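Local structure of phytoene synthase (Enterococcus hirae, 5IYS) at residues 126-129 with 130-133; 188-192 with 193-197; 271-274 with 275-279. The protein probably joins two farnesyl diphosphates head to head into a C30 carotenoid precursor, with magnesium ions holding the diphosphates, as in dehydrosqualene synthases. All blocks are in the same frame, centred on the assembly; numbering follows the deposited sequence.

Overall arrangement
Two of the contacts lie in the first turns of helices and one at a helix end, in an all-helical fold. The centre of contact 1 lies about 14 Å from the centre of the chain, on the helix 125-143 that passes near the magnesium site; backbone bonds and small apolar touches hold it. Contact 2 is the most peripheral, its centre about 26 Å from the chain centre, where helix 187-193 ends in a loop; Arg125, at the start of helix 125-143, ties the two elements through Asp189. Contact 3 opens the C-terminal helix 272-287, on the opposite side of the chain centre from contact 1, and combines a capping serine, an arginine-glutamine bond and salt bridges to outside glutamates. All three are partly buried.

Contact 1 of 3, residues 126-129 with 130-133; sequences KDLE and EYCY
Tyr131 and Leu128 meet one turn apart on helix 125-143, and the tyrosine shows how a single side chain can pass from its own helix to a neighbouring site. Its CB rests on two carbonyls of the preceding turn, 3.6 Å from Leu128 O and as close to Asp127 O. With CG anti to the backbone N (chi1 166°), the ring leaves the helix, and on the way its CD2 passes 4.3 Å from Leu128 CD1, a methyl that approaches the ring obliquely. At the tip, OH is hydrogen-bonded to Asp116, which fixes the far end of the ring. The Tyr131 side chain lies about 5 Å from a bound magnesium ion and about 6 Å from the side chain of the metal ligand Asp60, near the site without touching either.

The same leucine methyl serves Cys132, whose SG stands 4.2 Å from Leu128 CD1. That sulfur sits beside its own backbone N (chi1 -68°) and therefore lies back over the previous turn. The backbone here keeps its regular i+4 to i bonds, among them Cys132 N to Leu128 O at 3.0 Å. On the outer side Glu130 has CG beside its own backbone N, 3.7 Å from Lys126 O; the chain bends only beyond that.

Within the all-helical fold, Leu128 and Cys132 face helix 155-172, touching Ile170, Glu163 and Gln166, with Pro122 packed on Leu128; Tyr133 is hydrogen-bonded through OH to Asp108, on helix 104-116, and makes a cation-pi contact with Lys159 of helix 155-172.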
loop_
_atom_site.group_PDB
_atom_site.type_symbol
_atom_site.label_atom_id
_atom_site.label_comp_id
_atom_site.label_asym_id
_atom_site.label_seq_id
_atom_site.Cartn_x
_atom_site.Cartn_y
_atom_site.Cartn_z
ATOM N N LYS A 126 -18.737 1.276 2.889
ATOM C CA LYS A 126 -18.264 2.352 3.759
ATOM C C LYS A 126 -17.282 1.837 4.801
ATOM O O LYS A 126 -16.260 2.487 5.084
ATOM C CB LYS A 126 -19.447 3.019 4.458
ATOM C CG LYS A 126 -19.151 4.395 5.033
ATOM C CD LYS A 126 -20.349 5.319 4.806
ATOM C CE LYS A 126 -20.387 6.476 5.797
ATOM N NZ LYS A 126 -21.752 7.076 5.921
ATOM N N ASP A 127 -17.640 0.721 5.433
ATOM C CA ASP A 127 -16.761 0.109 6.426
ATOM C C ASP A 127 -15.437 -0.263 5.755
ATOM O O ASP A 127 -14.351 -0.073 6.319
ATOM C CB ASP A 127 -17.371 -1.158 7.028
ATOM C CG ASP A 127 -18.554 -0.873 7.936
ATOM O OD1 ASP A 127 -18.431 -0.010 8.824
ATOM O OD2 ASP A 127 -19.623 -1.478 7.721
ATOM N N LEU A 128 -15.542 -0.859 4.576
ATOM C CA LEU A 128 -14.342 -1.331 3.893
ATOM C C LEU A 128 -13.488 -0.127 3.490
ATOM O O LEU A 128 -12.262 -0.178 3.570
ATOM C CB LEU A 128 -14.685 -2.164 2.654
ATOM C CG LEU A 128 -13.505 -2.762 1.858
ATOM C CD1 LEU A 128 -12.527 -3.557 2.741
ATOM C CD2 LEU A 128 -13.990 -3.647 0.711
ATOM N N GLU A 129 -14.137 0.961 3.084
ATOM C CA GLU A 129 -13.404 2.173 2.720
ATOM C C GLU A 129 -12.658 2.825 3.900
ATOM O O GLU A 129 -11.535 3.322 3.762
ATOM C CB GLU A 129 -14.363 3.145 2.024
ATOM C CG GLU A 129 -13.907 4.590 2.077
ATOM C CD GLU A 129 -14.969 5.536 1.545
ATOM O OE1 GLU A 129 -16.167 5.316 1.829
ATOM O OE2 GLU A 129 -14.600 6.478 0.815
ATOM N N GLU A 130 -13.260 2.843 5.084
ATOM C CA GLU A 130 -12.569 3.385 6.266
ATOM C C GLU A 130 -11.348 2.532 6.576
ATOM O O GLU A 130 -10.262 3.035 6.884
ATOM C CB GLU A 130 -13.520 3.400 7.478
ATOM C CG GLU A 130 -14.443 4.608 7.487
ATOM C CD GLU A 130 -13.788 5.802 8.156
ATOM O OE1 GLU A 130 -13.395 5.701 9.341
ATOM O OE2 GLU A 130 -13.625 6.838 7.478
ATOM N N TYR A 131 -11.518 1.225 6.477
ATOM C CA TYR A 131 -10.413 0.327 6.803
ATOM C C TYR A 131 -9.255 0.526 5.814
ATOM O O TYR A 131 -8.086 0.582 6.224
ATOM C CB TYR A 131 -10.894 -1.117 6.793
ATOM C CG TYR A 131 -9.766 -2.116 6.789
ATOM C CD1 TYR A 131 -9.078 -2.404 7.958
ATOM C CD2 TYR A 131 -9.398 -2.772 5.614
ATOM C CE1 TYR A 131 -8.001 -3.302 7.939
ATOM C CE2 TYR A 131 -8.320 -3.640 5.589
ATOM C CZ TYR A 131 -7.673 -3.955 6.765
ATOM O OH TYR A 131 -6.612 -4.845 6.740
ATOM N N CYS A 132 -9.583 0.688 4.530
ATOM C CA CYS A 132 -8.549 0.886 3.502
ATOM C C CYS A 132 -7.804 2.169 3.777
ATOM O O CYS A 132 -6.616 2.223 3.498
ATOM C CB CYS A 132 -9.115 0.941 2.091
ATOM S SG CYS A 132 -9.793 -0.624 1.475
ATOM N N TYR A 133 -8.447 3.165 4.392
ATOM C CA TYR A 133 -7.699 4.383 4.756
ATOM C C TYR A 133 -6.647 3.994 5.789
ATOM O O TYR A 133 -5.467 4.360 5.694
ATOM C CB TYR A 133 -8.578 5.520 5.318
ATOM C CG TYR A 133 -7.696 6.547 5.996
ATOM C CD1 TYR A 133 -6.747 7.243 5.248
ATOM C CD2 TYR A 133 -7.555 6.564 7.382
ATOM C CE1 TYR A 133 -5.747 8.018 5.865
ATOM C CE2 TYR A 133 -6.598 7.383 8.006
ATOM C CZ TYR A 133 -5.687 8.083 7.227
ATOM O OH TYR A 133 -4.661 8.825 7.780
#

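Contact 2 of 3, residues 188-192 with 193-197; sequences EDMTR and FGVAT
Arg192 lays its side chain along one face of the Phe193 ring, at the point where helix 187-193 closes in a Schellman motif. The arginine is extended from CG to NE, so successive atoms travel over the ring: CG lies above the face, 3.9 Å from the ring centroid and 20° off its normal, a CH-pi contact; CD then comes 3.5 Å from CE2 of Phe193, and NE of Arg192 stands 3.4 Å from CZ of the ring. Beyond that, CZ of the phenylalanine lies under one face of the guanidinium, toward its rim. The two side chains run side by side in the same direction, guanidinium and ring planes 30° apart, an inclined overlap.

The backbone signature is textbook. Gly194 leaves the helix with positive phi (64°), and the reversal brings two amides back to the last turn. Val195 N reaches Met190 O at 2.8 Å, with the donor in the carbonyl plane, whereas Gly194 N approaches Thr191 O at 3.2 Å from above the carbonyl plane, not on a lone pair. The hydrophobic pair often found across this motif is present too: the bent Met190 chain turns its CE onto the Val195 side chain, although the modelled closeness of CE to CG1 is tighter than usual and therefore doubtful in detail.

Helix 207-227 packs against this end of the helix, with Leu212 touching both Met190 and Phe193, while Ala211 and Ser215 touch the phenylalanine. Asp189 lies alongside Phe193, held through OD2 by a salt bridge to Arg125; its other oxygen, OD1, lies at the ring edge, in the ring plane, 3.7 Å from Phe193 CE2.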
loop_
_atom_site.group_PDB
_atom_site.type_symbol
_atom_site.label_atom_id
_atom_site.label_comp_id
_atom_site.label_asym_id
_atom_site.label_seq_id
_atom_site.Cartn_x
_atom_site.Cartn_y
_atom_site.Cartn_z
ATOM N N GLU A 188 -22.561 -6.765 2.450
ATOM C CA GLU A 188 -23.539 -6.185 1.555
ATOM C C GLU A 188 -23.331 -6.557 0.092
ATOM O O GLU A 188 -24.285 -6.938 -0.597
ATOM C CB GLU A 188 -23.622 -4.685 1.804
ATOM C CG GLU A 188 -23.670 -3.799 0.583
ATOM C CD GLU A 188 -23.624 -2.337 0.987
ATOM O OE1 GLU A 188 -22.551 -1.704 0.838
ATOM O OE2 GLU A 188 -24.630 -1.872 1.570
ATOM N N ASP A 189 -22.072 -6.586 -0.346
ATOM C CA ASP A 189 -21.748 -7.060 -1.684
ATOM C C ASP A 189 -22.058 -8.538 -1.897
ATOM O O ASP A 189 -22.626 -8.911 -2.919
ATOM C CB ASP A 189 -20.295 -6.734 -2.035
ATOM C CG ASP A 189 -20.119 -5.279 -2.436
ATOM O OD1 ASP A 189 -20.989 -4.798 -3.197
ATOM O OD2 ASP A 189 -19.114 -4.638 -2.033
ATOM N N MET A 190 -21.661 -9.377 -0.947
ATOM C CA MET A 190 -21.945 -10.806 -1.029
ATOM C C MET A 190 -23.441 -11.077 -1.188
ATOM O O MET A 190 -23.838 -11.879 -2.038
ATOM C CB MET A 190 -21.466 -11.490 0.241
ATOM C CG MET A 190 -20.110 -11.010 0.689
ATOM S SD MET A 190 -19.029 -12.432 0.869
ATOM C CE MET A 190 -18.768 -12.733 -0.876
ATOM N N THR A 191 -24.252 -10.322 -0.450
ATOM C CA THR A 191 -25.707 -10.371 -0.595
ATOM C C THR A 191 -26.206 -9.826 -1.945
ATOM O O THR A 191 -26.990 -10.491 -2.627
ATOM C CB THR A 191 -26.398 -9.670 0.587
ATOM O OG1 THR A 191 -26.009 -10.309 1.811
ATOM C CG2 THR A 191 -27.906 -9.712 0.441
ATOM N N ARG A 192 -25.693 -8.672 -2.371
ATOM C CA ARG A 192 -26.132 -8.022 -3.610
ATOM C C ARG A 192 -25.889 -8.920 -4.829
ATOM O O ARG A 192 -26.749 -9.023 -5.718
ATOM C CB ARG A 192 -25.460 -6.643 -3.762
ATOM C CG ARG A 192 -25.353 -6.097 -5.189
ATOM C CD ARG A 192 -24.689 -4.717 -5.228
ATOM N NE ARG A 192 -24.593 -4.179 -6.588
ATOM C CZ ARG A 192 -23.750 -3.221 -6.960
ATOM N NH1 ARG A 192 -22.923 -2.670 -6.078
ATOM N NH2 ARG A 192 -23.710 -2.835 -8.229
ATOM N N PHE A 193 -24.758 -9.627 -4.832
ATOM C CA PHE A 193 -24.354 -10.402 -5.999
ATOM C C PHE A 193 -24.670 -11.890 -5.840
ATOM O O PHE A 193 -24.391 -12.681 -6.735
ATOM C CB PHE A 193 -22.870 -10.177 -6.338
ATOM C CG PHE A 193 -22.568 -8.788 -6.838
ATOM C CD1 PHE A 193 -22.853 -8.428 -8.149
ATOM C CD2 PHE A 193 -22.101 -7.812 -5.965
ATOM C CE1 PHE A 193 -22.631 -7.122 -8.607
ATOM C CE2 PHE A 193 -21.890 -6.515 -6.402
ATOM C CZ PHE A 193 -22.118 -6.170 -7.721
ATOM N N GLY A 194 -25.223 -12.266 -4.693
ATOM C CA GLY A 194 -25.548 -13.663 -4.416
ATOM C C GLY A 194 -24.335 -14.575 -4.345
ATOM O O GLY A 194 -24.318 -15.650 -4.942
ATOM N N VAL A 195 -23.304 -14.124 -3.635
ATOM C CA VAL A 195 -22.130 -14.947 -3.363
ATOM C C VAL A 195 -22.265 -15.629 -2.011
ATOM O O VAL A 195 -22.568 -14.987 -1.016
ATOM C CB VAL A 195 -20.826 -14.104 -3.347
ATOM C CG1 VAL A 195 -19.627 -15.001 -3.031
ATOM C CG2 VAL A 195 -20.645 -13.426 -4.700
ATOM N N ALA A 196 -21.979 -16.924 -1.977
ATOM C CA ALA A 196 -21.939 -17.666 -0.723
ATOM C C ALA A 196 -20.479 -17.838 -0.371
ATOM O O ALA A 196 -19.635 -17.932 -1.269
ATOM C CB ALA A 196 -22.604 -19.033 -0.891
ATOM N N THR A 197 -20.174 -17.864 0.924
ATOM C CA THR A 197 -18.774 -17.815 1.321
ATOM C C THR A 197 -18.077 -19.091 0.861
ATOM O O THR A 197 -16.856 -19.147 0.714
ATOM C CB THR A 197 -18.569 -17.568 2.835
ATOM O OG1 THR A 197 -18.470 -18.824 3.516
ATOM C CG2 THR A 197 -19.693 -16.733 3.435
#

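Contact 3 of 3, residues 271-274 with 275-279; sequences SHYR and KVQLL. With SO4 (sulfate ion), chain C.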
loop_
_atom_site.group_PDB
_atom_site.type_symbol
_atom_site.label_atom_id
_atom_site.label_comp_id
_atom_site.label_asym_id
_atom_site.label_seq_id
_atom_site.Cartn_x
_atom_site.Cartn_y
_atom_site.Cartn_z
ATOM N N SER A 271 5.315 -9.962 -14.696
ATOM C CA SER A 271 6.701 -10.266 -15.033
ATOM C C SER A 271 7.550 -8.994 -15.020
ATOM O O SER A 271 7.054 -7.850 -15.135
ATOM C CB SER A 271 6.800 -11.015 -16.365
ATOM O OG SER A 271 6.440 -10.137 -17.417
ATOM N N HIS A 272 8.850 -9.207 -14.862
ATOM C CA HIS A 272 9.809 -8.125 -15.052
ATOM C C HIS A 272 9.595 -7.500 -16.428
ATOM O O HIS A 272 9.660 -6.276 -16.582
ATOM C CB HIS A 272 11.233 -8.659 -14.951
ATOM C CG HIS A 272 12.271 -7.636 -15.285
ATOM N ND1 HIS A 272 12.842 -7.536 -16.538
ATOM C CD2 HIS A 272 12.768 -6.607 -14.556
ATOM C CE1 HIS A 272 13.707 -6.538 -16.541
ATOM N NE2 HIS A 272 13.701 -5.974 -15.345
ATOM N N TYR A 273 9.408 -8.342 -17.443
ATOM C CA TYR A 273 9.158 -7.833 -18.786
ATOM C C TYR A 273 7.958 -6.866 -18.785
ATOM O O TYR A 273 7.995 -5.809 -19.394
ATOM C CB TYR A 273 8.897 -9.013 -19.736
ATOM C CG TYR A 273 8.570 -8.633 -21.158
ATOM C CD1 TYR A 273 9.595 -8.399 -22.080
ATOM C CD2 TYR A 273 7.260 -8.612 -21.611
ATOM C CE1 TYR A 273 9.314 -8.163 -23.424
ATOM C CE2 TYR A 273 6.964 -8.321 -22.951
ATOM C CZ TYR A 273 8.000 -8.121 -23.854
ATOM O OH TYR A 273 7.713 -7.900 -25.189
ATOM N N ARG A 274 6.837 -7.284 -18.213
ATOM C CA ARG A 274 5.638 -6.459 -18.157
ATOM C C ARG A 274 5.795 -5.168 -17.322
ATOM O O ARG A 274 5.355 -4.083 -17.719
ATOM C CB ARG A 274 4.495 -7.322 -17.606
ATOM C CG ARG A 274 3.143 -6.672 -17.635
ATOM C CD ARG A 274 2.744 -6.243 -19.041
ATOM N NE ARG A 274 1.475 -5.527 -18.944
ATOM C CZ ARG A 274 1.168 -4.446 -19.637
ATOM N NH1 ARG A 274 1.994 -4.030 -20.579
ATOM N NH2 ARG A 274 0.019 -3.824 -19.413
ATOM N N LYS A 275 6.585 -5.258 -16.268
ATOM C CA LYS A 275 6.955 -4.067 -15.486
ATOM C C LYS A 275 7.731 -3.052 -16.302
ATOM O O LYS A 275 7.467 -1.849 -16.234
ATOM C CB LYS A 275 7.748 -4.435 -14.244
ATOM C CG LYS A 275 6.879 -5.161 -13.211
ATOM C CD LYS A 275 7.688 -5.544 -11.972
ATOM C CE LYS A 275 6.850 -6.426 -11.036
ATOM N NZ LYS A 275 7.683 -7.248 -10.115
ATOM N N VAL A 276 8.625 -3.551 -17.146
ATOM C CA VAL A 276 9.412 -2.640 -17.990
ATOM C C VAL A 276 8.508 -1.988 -19.018
ATOM O O VAL A 276 8.593 -0.783 -19.265
ATOM C CB VAL A 276 10.586 -3.381 -18.706
ATOM C CG1 VAL A 276 11.199 -2.472 -19.821
ATOM C CG2 VAL A 276 11.661 -3.720 -17.670
ATOM N N GLN A 277 7.597 -2.770 -19.577
ATOM C CA GLN A 277 6.626 -2.217 -20.507
ATOM C C GLN A 277 5.823 -1.109 -19.847
ATOM O O GLN A 277 5.544 -0.068 -20.452
ATOM C CB GLN A 277 5.650 -3.301 -20.974
ATOM C CG GLN A 277 6.243 -4.219 -22.004
ATOM C CD GLN A 277 5.206 -5.181 -22.540
ATOM O OE1 GLN A 277 4.482 -5.811 -21.766
ATOM N NE2 GLN A 277 5.147 -5.317 -23.865
ATOM N N LEU A 278 5.416 -1.357 -18.611
ATOM C CA LEU A 278 4.632 -0.375 -17.872
ATOM C C LEU A 278 5.393 0.922 -17.557
ATOM O O LEU A 278 4.837 2.031 -17.663
ATOM C CB LEU A 278 4.046 -1.015 -16.592
ATOM C CG LEU A 278 2.837 -1.931 -16.861
ATOM C CD1 LEU A 278 2.516 -2.943 -15.748
ATOM C CD2 LEU A 278 1.595 -1.153 -17.192
ATOM N N LEU A 279 6.676 0.803 -17.227
ATOM C CA LEU A 279 7.498 2.014 -17.027
ATOM C C LEU A 279 7.515 2.886 -18.284
ATOM O O LEU A 279 7.497 4.120 -18.196
ATOM C CB LEU A 279 8.921 1.674 -16.608
ATOM C CG LEU A 279 9.158 0.835 -15.347
ATOM C CD1 LEU A 279 10.639 0.612 -15.055
ATOM C CD2 LEU A 279 8.419 1.330 -14.106
HETATM S S SO4 C . 4.380 -11.437 -19.750
HETATM O O1 SO4 C . 3.887 -12.468 -20.667
HETATM O O2 SO4 C . 4.093 -11.835 -18.375
HETATM O O3 SO4 C . 3.757 -10.149 -20.053
HETATM O O4 SO4 C . 5.828 -11.333 -19.881
#
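Arg274 and Gln277 cross at about a right angle, guanidinium and amide planes 85° apart, at the start of helix 272-287. NH1 of Arg274 donates to Gln277 OE1 at 3.3 Å; the acceptor is close to the guanidinium plane, but the donor stands above the amide plane and not on a lone pair. A bend at chi2 (57°) turns the arginine along the helix, where Leu278 covers one guanidinium face, its CG centred over the group and 4.1 Å from Arg274 CZ. The amide of Gln277 also leans on Tyr273, the planes 42° apart, with CD 3.6 Å from Tyr273 CE2. On another flank Val276 CG2 sits over a face of the His272 ring, 4.0 Å from its centroid, in a CH-pi contact.

Ser271 is the N-cap: its OG accepts from Arg274 N at 3.0 Å and donates to O4 of a sulfate at 2.8 Å. Salt bridges from Arg274 to Glu251 and Glu281 link this turn to helix 236-258 and to a residue two turns further along its own helix. The sulfate probably came from the crystallisation liquor, yet its place is consistent with the positive end of a helix dipole attracting an anion.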